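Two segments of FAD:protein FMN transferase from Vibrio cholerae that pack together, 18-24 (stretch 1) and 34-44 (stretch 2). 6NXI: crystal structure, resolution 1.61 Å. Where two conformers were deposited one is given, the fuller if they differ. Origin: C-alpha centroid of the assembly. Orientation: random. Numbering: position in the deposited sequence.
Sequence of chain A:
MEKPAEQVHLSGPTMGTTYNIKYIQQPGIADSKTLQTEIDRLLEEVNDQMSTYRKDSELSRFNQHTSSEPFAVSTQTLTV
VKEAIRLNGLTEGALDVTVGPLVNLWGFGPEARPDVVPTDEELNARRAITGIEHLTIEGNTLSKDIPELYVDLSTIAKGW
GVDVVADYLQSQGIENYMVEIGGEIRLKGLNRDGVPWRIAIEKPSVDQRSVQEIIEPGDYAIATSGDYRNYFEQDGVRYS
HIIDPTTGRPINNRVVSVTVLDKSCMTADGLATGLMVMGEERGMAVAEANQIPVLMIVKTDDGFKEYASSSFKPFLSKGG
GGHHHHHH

Stretch 1 18-24: TYNIKYI
Stretch 2 34-44: TLQTEIDRLLE

A strand packs its alternate side chains against one side of a helix, in a small, mostly apolar contact anchored by a tyrosine hydroxyl hydrogen-bonded to two helix residues. Stretch 1 is strand throughout, with phi between -145° and -102° and psi between 117° and 163°. Stretch 2 is helix throughout, near -63/-43. The two run roughly antiparallel, at 142° between their N-to-C directions, and their axes approach to 11.7 Å. Register is set by Y19 CA to L43 CA at 9.6 Å and I21 CA to Q36 CA at 9.2 Å. The contact buries 313 Å².

Strand alternation turns Y19, I21 and Y23 toward the helix, while T18, N20, K22 and I24 stay out of reach. On the helix, L35, I39 and L43 point toward the strand. They are spaced four residues apart, about one turn, so they line one side. All three leucine and isoleucine side chains are m,t.

Y19 (chi1 67°, p; chi2 -101°) contributes the largest covered area. Its ring reaches toward the helix, with CD1 3.7 Å from L43 CD1 and CZ 4.3 Å from I39 CG2. Its hydroxyl meets two polar side chains one turn apart. Q36 (chi1 t, chi2 t, chi3 32°) donates from NE2 to Y19 OH at 3.0 Å, nearly straight at 168°. Y19 OH in turn donates to D40 OD1 at 2.6 Å, near the ring plane. D40 is m, with chi2 -28°. Both CA-to-CB bonds point sideways, but the side-chain ends come nearer the strand.

I21 (m,t) places CD1 3.7 Å from I39 CG2. Y23 (chi1 69°, p; chi2 -93°) places CZ 3.5 Å from L35 CD1.

Away from the strand's reach, R41 NH2 forms a salt bridge with E38 OE2 at 2.8 Å.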

ATOM      1  N   THR A  18       3.553 -10.198   8.086  1.00 23.42           N
ATOM      2  CA  THR A  18       4.931 -10.377   8.588  1.00 23.54           C
ATOM      3  C   THR A  18       5.835  -9.422   7.825  1.00 22.26           C
ATOM      4  O   THR A  18       5.573  -9.016   6.655  1.00 22.23           O
ATOM      5  CB  THR A  18       5.456 -11.819   8.449  1.00 25.45           C
ATOM      6  OG1 THR A  18       5.462 -12.028   7.040  1.00 27.48           O
ATOM      7  CG2 THR A  18       4.648 -12.821   9.241  1.00 26.24           C
ATOM      8  N   TYR A  19       6.873  -8.987   8.516  1.00 22.19           N
ATOM      9  CA  TYR A  19       7.979  -8.258   7.881  1.00 21.73           C
ATOM     10  C   TYR A  19       9.200  -9.178   7.751  1.00 21.12           C
ATOM     11  O   TYR A  19       9.386 -10.153   8.506  1.00 21.17           O
ATOM     12  CB  TYR A  19       8.359  -7.005   8.664  1.00 22.43           C
ATOM     13  CG  TYR A  19       8.975  -7.212  10.023  1.00 22.96           C
ATOM     14  CD1 TYR A  19       8.228  -7.073  11.179  1.00 22.82           C
ATOM     15  CD2 TYR A  19      10.338  -7.439  10.158  1.00 23.79           C
ATOM     16  CE1 TYR A  19       8.808  -7.229  12.430  1.00 23.72           C
ATOM     17  CE2 TYR A  19      10.920  -7.634  11.394  1.00 23.98           C
ATOM     18  CZ  TYR A  19      10.146  -7.532  12.538  1.00 24.17           C
ATOM     19  OH  TYR A  19      10.729  -7.670  13.771  1.00 26.56           O
ATOM     20  N   ASN A  20      10.014  -8.830   6.778  1.00 20.60           N
ATOM     21  CA  ASN A  20      11.294  -9.498   6.480  1.00 20.83           C
ATOM     22  C   ASN A  20      12.290  -8.404   6.162  1.00 21.14           C
ATOM     23  O   ASN A  20      12.085  -7.654   5.225  1.00 21.63           O
ATOM     24  CB  ASN A  20      11.209 -10.499   5.356  1.00 21.30           C
ATOM     25  CG  ASN A  20      10.407 -11.711   5.740  1.00 21.99           C
ATOM     26  OD1 ASN A  20      10.849 -12.541   6.546  1.00 22.62           O
ATOM     27  ND2 ASN A  20       9.226 -11.811   5.133  1.00 21.20           N
ATOM     28  N   ILE A  21      13.320  -8.296   6.973  1.00 21.11           N
ATOM     29  CA  ILE A  21      14.364  -7.281   6.759  1.00 22.68           C
ATOM     30  C   ILE A  21      15.663  -8.052   6.539  1.00 21.17           C
ATOM     31  O   ILE A  21      15.990  -8.904   7.369  1.00 22.60           O
ATOM     32  CB  ILE A  21      14.391  -6.300   7.919  1.00 25.13           C
ATOM     33  CG1 ILE A  21      13.056  -5.537   7.934  1.00 26.48           C
ATOM     34  CG2 ILE A  21      15.627  -5.396   7.819  1.00 24.59           C
ATOM     35  CD1 ILE A  21      12.727  -4.948   9.232  1.00 30.55           C
ATOM     36  N   LYS A  22      16.368  -7.761   5.473  1.00 22.04           N
ATOM     37  CA  LYS A  22      17.704  -8.330   5.206  1.00 21.94           C
ATOM     38  C   LYS A  22      18.692  -7.185   5.103  1.00 22.10           C
ATOM     39  O   LYS A  22      18.388  -6.165   4.461  1.00 21.12           O
ATOM     40  CB  LYS A  22      17.744  -9.182   3.935  1.00 22.73           C
ATOM     41  CG  LYS A  22      16.907 -10.436   4.038  1.00 23.32           C
ATOM     42  CD  LYS A  22      16.912 -11.236   2.713  1.00 25.54           C
ATOM     43  CE  LYS A  22      16.159 -12.546   2.848  1.00 26.17           C
ATOM     44  NZ  LYS A  22      16.286 -13.441   1.674  1.00 27.51           N
ATOM     45  N   TYR A  23      19.833  -7.325   5.753  1.00 20.88           N
ATOM     46  CA  TYR A  23      20.855  -6.264   5.643  1.00 21.45           C
ATOM     47  C   TYR A  23      22.222  -6.929   5.662  1.00 22.69           C
ATOM     48  O   TYR A  23      22.380  -8.076   6.118  1.00 23.09           O
ATOM     49  CB  TYR A  23      20.665  -5.174   6.708  1.00 21.98           C
ATOM     50  CG  TYR A  23      20.953  -5.645   8.104  1.00 21.97           C
ATOM     51  CD1 TYR A  23      19.941  -6.121   8.910  1.00 23.19           C
ATOM     52  CD2 TYR A  23      22.230  -5.583   8.644  1.00 22.62           C
ATOM     53  CE1 TYR A  23      20.182  -6.579  10.192  1.00 24.80           C
ATOM     54  CE2 TYR A  23      22.477  -6.020   9.928  1.00 23.59           C
ATOM     55  CZ  TYR A  23      21.450  -6.517  10.710  1.00 24.24           C
ATOM     56  OH  TYR A  23      21.669  -6.967  11.987  1.00 27.10           O
ATOM     57  N   ILE A  24      23.215  -6.156   5.224  1.00 23.08           N
ATOM     58  CA  ILE A  24      24.603  -6.650   5.149  1.00 24.18           C
ATOM     59  C   ILE A  24      25.363  -6.091   6.348  1.00 25.23           C
ATOM     60  O   ILE A  24      25.393  -4.888   6.520  1.00 24.36           O
ATOM     61  CB  ILE A  24      25.287  -6.343   3.813  1.00 24.89           C
ATOM     62  CG1 ILE A  24      24.444  -6.847   2.628  1.00 24.04           C
ATOM     63  CG2 ILE A  24      26.671  -6.986   3.819  1.00 26.47           C
ATOM     64  CD1 ILE A  24      24.053  -8.319   2.712  1.00 24.55           C
ATOM     65  N   THR A  34      19.509  -5.395  19.001  1.00 25.75           N
ATOM     66  CA  THR A  34      19.281  -3.943  19.199  1.00 25.30           C
ATOM     67  C   THR A  34      18.408  -3.421  18.047  1.00 24.91           C
ATOM     68  O   THR A  34      17.439  -2.697  18.284  1.00 24.81           O
ATOM     69  CB  THR A  34      20.602  -3.177  19.246  1.00 28.09           C
ATOM     70  OG1 THR A  34      21.306  -3.666  20.391  1.00 31.32           O
ATOM     71  CG2 THR A  34      20.410  -1.674  19.339  1.00 29.13           C
ATOM     72  N   LEU A  35      18.787  -3.761  16.821  1.00 24.31           N
ATOM     73  CA  LEU A  35      18.051  -3.274  15.632  1.00 22.31           C
ATOM     74  C   LEU A  35      16.629  -3.806  15.655  1.00 22.58           C
ATOM     75  O   LEU A  35      15.703  -3.028  15.328  1.00 23.12           O
ATOM     76  CB  LEU A  35      18.763  -3.733  14.356  1.00 22.89           C
ATOM     77  CG  LEU A  35      20.143  -3.129  14.131  1.00 24.96           C
ATOM     78  CD1 LEU A  35      20.846  -3.870  12.995  1.00 26.09           C
ATOM     79  CD2 LEU A  35      20.059  -1.648  13.828  1.00 25.97           C
ATOM     80  N   GLN A  36      16.416  -5.098  15.908  1.00 23.36           N
ATOM     81  CA  GLN A  36      15.049  -5.651  15.824  1.00 22.72           C
ATOM     82  C   GLN A  36      14.164  -5.033  16.897  1.00 22.38           C
ATOM     83  O   GLN A  36      12.981  -4.804  16.678  1.00 22.69           O
ATOM     84  CB  GLN A  36      15.032  -7.165  15.995  1.00 24.52           C
ATOM     85  CG  GLN A  36      13.677  -7.780  15.671  1.00 25.49           C
ATOM     86  CD  GLN A  36      13.796  -9.226  15.242  1.00 27.31           C
ATOM     87  OE1 GLN A  36      14.682  -9.937  15.697  1.00 30.00           O
ATOM     88  NE2 GLN A  36      12.867  -9.685  14.424  1.00 28.65           N
ATOM     89  N   THR A  37      14.759  -4.769  18.052  1.00 23.49           N
ATOM     90  CA  THR A  37      13.987  -4.171  19.162  1.00 23.83           C
ATOM     91  C   THR A  37      13.429  -2.810  18.724  1.00 22.88           C
ATOM     92  O   THR A  37      12.244  -2.521  18.987  1.00 24.63           O
ATOM     93  CB  THR A  37      14.855  -4.080  20.422  1.00 26.28           C
ATOM     94  OG1 THR A  37      15.185  -5.382  20.919  1.00 26.94           O
ATOM     95  CG2 THR A  37      14.101  -3.336  21.500  1.00 27.22           C
ATOM     96  N   GLU A  38      14.222  -1.985  18.068  1.00 22.58           N
ATOM     97  CA  GLU A  38      13.746  -0.650  17.649  1.00 22.96           C
ATOM     98  C   GLU A  38      12.803  -0.797  16.458  1.00 22.25           C
ATOM     99  O   GLU A  38      11.824  -0.084  16.373  1.00 21.98           O
ATOM    100  CB  GLU A  38      14.913   0.264  17.336  1.00 23.99           C
ATOM    101  CG  GLU A  38      14.460   1.669  17.010  1.00 24.76           C
ATOM    102  CD  GLU A  38      13.632   2.404  18.042  1.00 25.14           C
ATOM    103  OE1 GLU A  38      13.481   1.945  19.212  1.00 28.19           O
ATOM    104  OE2 GLU A  38      13.123   3.459  17.676  1.00 29.73           O
ATOM    105  N   ILE A  39      13.111  -1.716  15.548  1.00 20.49           N
ATOM    106  CA  ILE A  39      12.213  -1.937  14.390  1.00 21.33           C
ATOM    107  C   ILE A  39      10.837  -2.333  14.910  1.00 22.32           C
ATOM    108  O   ILE A  39       9.832  -1.808  14.436  1.00 21.85           O
ATOM    109  CB  ILE A  39      12.805  -3.008  13.457  1.00 20.50           C
ATOM    110  CG1 ILE A  39      14.013  -2.413  12.736  1.00 20.87           C
ATOM    111  CG2 ILE A  39      11.722  -3.522  12.511  1.00 20.79           C
ATOM    112  CD1 ILE A  39      14.883  -3.477  12.104  1.00 21.78           C
ATOM    113  N   ASP A  40      10.763  -3.260  15.855  1.00 22.86           N
ATOM    114  CA  ASP A  40       9.462  -3.657  16.444  1.00 23.16           C
ATOM    115  C   ASP A  40       8.778  -2.438  17.083  1.00 22.06           C
ATOM    116  O   ASP A  40       7.572  -2.309  16.940  1.00 22.78           O
ATOM    117  CB  ASP A  40       9.618  -4.842  17.381  1.00 25.01           C
ATOM    118  CG  ASP A  40       9.879  -6.132  16.624  1.00 26.63           C
ATOM    119  OD1 ASP A  40       9.419  -6.220  15.465  1.00 28.43           O
ATOM    120  OD2 ASP A  40      10.501  -7.032  17.213  1.00 28.50           O
ATOM    121  N   ARG A  41       9.498  -1.585  17.798  1.00 23.11           N
ATOM    122  CA  ARG A  41       8.886  -0.389  18.445  0.60 24.06           C
ATOM    123  C   ARG A  41       8.316   0.555  17.373  1.00 23.50           C
ATOM    124  O   ARG A  41       7.169   1.138  17.576  1.00 23.18           O
ATOM    125  CB  ARG A  41       9.930   0.319  19.314  0.60 26.06           C
ATOM    126  CG  ARG A  41       9.333   1.357  20.257  0.60 28.17           C
ATOM    127  CD  ARG A  41      10.353   2.336  20.806  0.60 30.95           C
ATOM    128  NE  ARG A  41      10.865   3.204  19.762  0.60 31.60           N
ATOM    129  CZ  ARG A  41      10.217   4.231  19.231  0.60 33.30           C
ATOM    130  NH1 ARG A  41       9.058   4.625  19.727  0.60 35.11           N
ATOM    131  NH2 ARG A  41      10.770   4.905  18.244  0.60 33.24           N
ATOM    132  N   LEU A  42       9.070   0.771  16.284  1.00 22.11           N
ATOM    133  CA  LEU A  42       8.655   1.721  15.222  1.00 21.37           C
ATOM    134  C   LEU A  42       7.389   1.147  14.589  1.00 20.41           C
ATOM    135  O   LEU A  42       6.511   1.921  14.288  1.00 20.22           O
ATOM    136  CB  LEU A  42       9.797   1.931  14.228  1.00 22.15           C
ATOM    137  CG  LEU A  42      10.962   2.765  14.754  1.00 21.92           C
ATOM    138  CD1 LEU A  42      12.178   2.583  13.875  1.00 21.82           C
ATOM    139  CD2 LEU A  42      10.586   4.236  14.819  1.00 23.44           C
ATOM    140  N   LEU A  43       7.373  -0.146  14.302  1.00 21.36           N
ATOM    141  CA  LEU A  43       6.195  -0.717  13.603  1.00 20.57           C
ATOM    142  C   LEU A  43       4.968  -0.760  14.537  1.00 21.82           C
ATOM    143  O   LEU A  43       3.831  -0.550  14.050  1.00 21.32           O
ATOM    144  CB  LEU A  43       6.572  -2.080  13.021  1.00 22.09           C
ATOM    145  CG  LEU A  43       7.537  -2.005  11.858  1.00 22.05           C
ATOM    146  CD1 LEU A  43       7.956  -3.411  11.440  1.00 22.94           C
ATOM    147  CD2 LEU A  43       6.956  -1.236  10.693  1.00 22.72           C
ATOM    148  N   GLU A  44       5.160  -1.054  15.814  1.00 21.75           N
ATOM    149  CA  GLU A  44       4.069  -0.984  16.813  1.00 22.80           C
ATOM    150  C   GLU A  44       3.521   0.434  16.855  1.00 23.19           C
ATOM    151  O   GLU A  44       2.331   0.570  16.884  1.00 23.53           O
ATOM    152  CB  GLU A  44       4.549  -1.480  18.171  1.00 25.11           C
ATOM    153  CG  GLU A  44       4.494  -2.989  18.214  1.00 26.65           C
ATOM    154  CD  GLU A  44       3.061  -3.458  18.087  1.00 26.48           C
ATOM    155  OE1 GLU A  44       2.687  -4.005  17.026  1.00 28.64           O
ATOM    156  OE2 GLU A  44       2.287  -3.212  19.046  1.00 29.50           O
TER